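Local coordinates for extracellular solute-binding protein family 1 (Kribbella flavida, PDB 5IXP), which probably binds a solute outside the membrane and delivers it to an ABC transporter for import, at residues K68-A73 against R105-G110. Sequence-based numbering, arbitrary orientation.
Sequences KYLAKA and RIIGYG
Ile107 pushes its CD1 methyl against Leu70, lying obliquely across it, with CD1 3.8 Å from Leu70 CD2. In this periplasmic-binding-protein fold, the contact joins helix 66-70 and the type I beta turn, Leu70 to Ala73, to the chain leading into the long strand 108-121. Ile107 holds CG1 between its backbone N and carbonyl carbon, the more hindered staggering (chi1 66°), and its two branches share the work. CD1, at the end of the extended branch, also comes within 3.9 Å of Tyr69 O, the carbonyl oxygen that accepts a hydrogen bond from Lys72 N, while CG2 sits 4.1 Å from Ala73 CB. The Tyr69 ring leads away from Ile107, toward Glu46 and Leu49 of helix 38-51, leaving its CB at the margin of the apolar patch.

Ala73 has a second neighbour in Arg105, whose chain bends at chi3 (-73°) and lays one guanidinium face over the alanine methyl. The charge is met by carboxylates near the segments: NE forms a salt bridge with Asp103 and NH2 another with Asp74, so the group bridges the two parts of the chain, which should restrict the rotation of the guanidinium. An alanine in place of Arg105 would remove the guanidinium and would probably leave the Ala73 methyl without one of its covers and Asp103 and Asp74 without their shared cation. The methyl lies off-centre, toward the rim of the guanidinium and 3.6 Å above its plane, with Ala73 CB 3.7 Å from Arg105 CZ.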
ATOM      1  N   LYS A  68       0.720   7.851  12.734  1.00 26.09           N
ATOM      2  CA  LYS A  68       0.955   9.091  13.463  1.00 29.49           C
ATOM      3  C   LYS A  68      -0.316   9.580  14.145  1.00 30.41           C
ATOM      4  O   LYS A  68      -0.250  10.214  15.202  1.00 36.92           O
ATOM      5  CB  LYS A  68       1.507  10.147  12.503  1.00 31.73           C
ATOM      6  CG  LYS A  68       1.752  11.514  13.123  1.00 38.50           C
ATOM      7  CD  LYS A  68       2.777  12.313  12.326  1.00 44.83           C
ATOM      8  CE  LYS A  68       2.781  13.786  12.747  1.00 49.99           C
ATOM      9  NZ  LYS A  68       3.684  14.625  11.901  1.00 50.66           N
ATOM     10  N   TYR A  69      -1.481   9.276  13.583  1.00 24.18           N
ATOM     11  CA  TYR A  69      -2.716   9.784  14.151  1.00 21.24           C
ATOM     12  C   TYR A  69      -3.408   8.785  15.059  1.00 22.09           C
ATOM     13  O   TYR A  69      -4.216   9.195  15.900  1.00 23.32           O
ATOM     14  CB  TYR A  69      -3.631  10.269  13.020  1.00 22.62           C
ATOM     15  CG  TYR A  69      -2.930  11.405  12.332  1.00 21.71           C
ATOM     16  CD1 TYR A  69      -2.885  12.659  12.918  1.00 23.43           C
ATOM     17  CD2 TYR A  69      -2.217  11.204  11.164  1.00 23.51           C
ATOM     18  CE1 TYR A  69      -2.193  13.705  12.326  1.00 24.92           C
ATOM     19  CE2 TYR A  69      -1.522  12.241  10.566  1.00 25.76           C
ATOM     20  CZ  TYR A  69      -1.520  13.487  11.155  1.00 24.93           C
ATOM     21  OH  TYR A  69      -0.834  14.508  10.570  1.00 29.55           O
ATOM     22  N   LEU A  70      -3.077   7.494  14.950  1.00 22.34           N
ATOM     23  CA  LEU A  70      -3.461   6.562  16.001  1.00 25.32           C
ATOM     24  C   LEU A  70      -2.906   7.019  17.343  1.00 28.55           C
ATOM     25  O   LEU A  70      -3.572   6.895  18.377  1.00 28.90           O
ATOM     26  CB  LEU A  70      -2.975   5.151  15.665  1.00 26.07           C
ATOM     27  CG  LEU A  70      -3.660   4.438  14.486  1.00 26.44           C
ATOM     28  CD1 LEU A  70      -2.904   3.169  14.091  1.00 27.95           C
ATOM     29  CD2 LEU A  70      -5.107   4.116  14.808  1.00 23.51           C
ATOM     30  N   ALA A  71      -1.695   7.577  17.345  1.00 30.68           N
ATOM     31  CA  ALA A  71      -1.120   8.095  18.581  1.00 32.07           C
ATOM     32  C   ALA A  71      -1.815   9.362  19.059  1.00 31.46           C
ATOM     33  O   ALA A  71      -1.620   9.763  20.211  1.00 33.47           O
ATOM     34  CB  ALA A  71       0.380   8.353  18.399  1.00 32.59           C
ATOM     35  N   LYS A  72      -2.619   9.995  18.206  1.00 29.46           N
ATOM     36  CA  LYS A  72      -3.388  11.179  18.559  1.00 27.24           C
ATOM     37  C   LYS A  72      -4.884  10.895  18.533  1.00 26.46           C
ATOM     38  O   LYS A  72      -5.683  11.778  18.213  1.00 27.91           O
ATOM     39  CB  LYS A  72      -3.053  12.332  17.614  1.00 25.74           C
ATOM     40  CG  LYS A  72      -1.610  12.771  17.664  1.00 29.78           C
ATOM     41  CD  LYS A  72      -1.327  13.825  16.608  1.00 33.44           C
ATOM     42  CE  LYS A  72       0.014  14.486  16.848  1.00 39.39           C
ATOM     43  NZ  LYS A  72       0.050  15.169  18.172  1.00 41.19           N
ATOM     44  N   ALA A  73      -5.277   9.662  18.867  1.00 25.39           N
ATOM     45  CA  ALA A  73      -6.660   9.250  18.662  1.00 22.25           C
ATOM     46  C   ALA A  73      -7.646  10.069  19.480  1.00 23.03           C
ATOM     47  O   ALA A  73      -8.829  10.115  19.120  1.00 23.49           O
ATOM     48  CB  ALA A  73      -6.826   7.770  18.982  1.00 26.63           C
ATOM     49  N   ARG A 105     -10.197   1.803  19.831  1.00 28.72           N
ATOM     50  CA  ARG A 105     -10.934   2.863  19.155  1.00 27.94           C
ATOM     51  C   ARG A 105     -10.701   2.787  17.650  1.00 27.28           C
ATOM     52  O   ARG A 105      -9.589   2.517  17.196  1.00 27.80           O
ATOM     53  CB  ARG A 105     -10.509   4.227  19.697  1.00 26.76           C
ATOM     54  CG  ARG A 105     -10.978   4.479  21.130  1.00 29.09           C
ATOM     55  CD  ARG A 105     -10.403   5.778  21.680  1.00 33.48           C
ATOM     56  NE  ARG A 105      -8.977   5.672  21.983  1.00 34.28           N
ATOM     57  CZ  ARG A 105      -8.199   6.705  22.286  1.00 38.62           C
ATOM     58  NH1 ARG A 105      -6.913   6.515  22.554  1.00 41.37           N
ATOM     59  NH2 ARG A 105      -8.703   7.933  22.299  1.00 36.65           N
ATOM     60  N   ILE A 106     -11.756   3.012  16.874  1.00 21.63           N
ATOM     61  CA  ILE A 106     -11.676   2.930  15.419  1.00 19.56           C
ATOM     62  C   ILE A 106     -11.779   4.348  14.879  1.00 18.04           C
ATOM     63  O   ILE A 106     -12.826   4.994  15.005  1.00 18.51           O
ATOM     64  CB  ILE A 106     -12.768   2.025  14.832  1.00 20.67           C
ATOM     65  CG1 ILE A 106     -12.614   0.600  15.372  1.00 22.55           C
ATOM     66  CG2 ILE A 106     -12.703   2.033  13.310  1.00 20.45           C
ATOM     67  CD1 ILE A 106     -13.750  -0.317  14.987  1.00 24.54           C
ATOM     68  N   ILE A 107     -10.699   4.850  14.277  1.00 16.68           N
ATOM     69  CA  ILE A 107     -10.685   6.249  13.866  1.00 15.87           C
ATOM     70  C   ILE A 107     -10.862   6.429  12.371  1.00 13.92           C
ATOM     71  O   ILE A 107     -10.960   7.575  11.911  1.00 16.39           O
ATOM     72  CB  ILE A 107      -9.407   6.972  14.337  1.00 19.21           C
ATOM     73  CG1 ILE A 107      -8.158   6.408  13.656  1.00 18.28           C
ATOM     74  CG2 ILE A 107      -9.291   6.910  15.869  1.00 22.93           C
ATOM     75  CD1 ILE A 107      -6.926   7.318  13.835  1.00 22.38           C
ATOM     76  N   GLY A 108     -10.931   5.353  11.600  1.00 13.68           N
ATOM     77  CA  GLY A 108     -11.100   5.481  10.161  1.00 13.38           C
ATOM     78  C   GLY A 108     -11.964   4.389   9.566  1.00 12.96           C
ATOM     79  O   GLY A 108     -11.978   3.245  10.032  1.00 14.26           O
ATOM     80  N   TYR A 109     -12.687   4.765   8.511  1.00 12.14           N
ATOM     81  CA  TYR A 109     -13.412   3.840   7.652  1.00 12.35           C
ATOM     82  C   TYR A 109     -12.624   3.632   6.362  1.00 13.31           C
ATOM     83  O   TYR A 109     -12.309   4.601   5.664  1.00 12.89           O
ATOM     84  CB  TYR A 109     -14.800   4.385   7.325  1.00  9.86           C
ATOM     85  CG  TYR A 109     -15.813   4.291   8.443  1.00 11.92           C
ATOM     86  CD1 TYR A 109     -15.751   3.264   9.383  1.00 13.38           C
ATOM     87  CD2 TYR A 109     -16.862   5.201   8.529  1.00 13.87           C
ATOM     88  CE1 TYR A 109     -16.702   3.145  10.390  1.00 13.07           C
ATOM     89  CE2 TYR A 109     -17.819   5.102   9.539  1.00 15.79           C
ATOM     90  CZ  TYR A 109     -17.731   4.076  10.467  1.00 15.63           C
ATOM     91  OH  TYR A 109     -18.685   3.976  11.466  1.00 17.63           O
ATOM     92  N   GLY A 110     -12.348   2.372   6.029  1.00 10.01           N
ATOM     93  CA  GLY A 110     -11.431   2.084   4.935  1.00 12.47           C
ATOM     94  C   GLY A 110     -12.027   2.338   3.555  1.00 11.99           C
ATOM     95  O   GLY A 110     -13.172   1.970   3.262  1.00 11.31           O
TER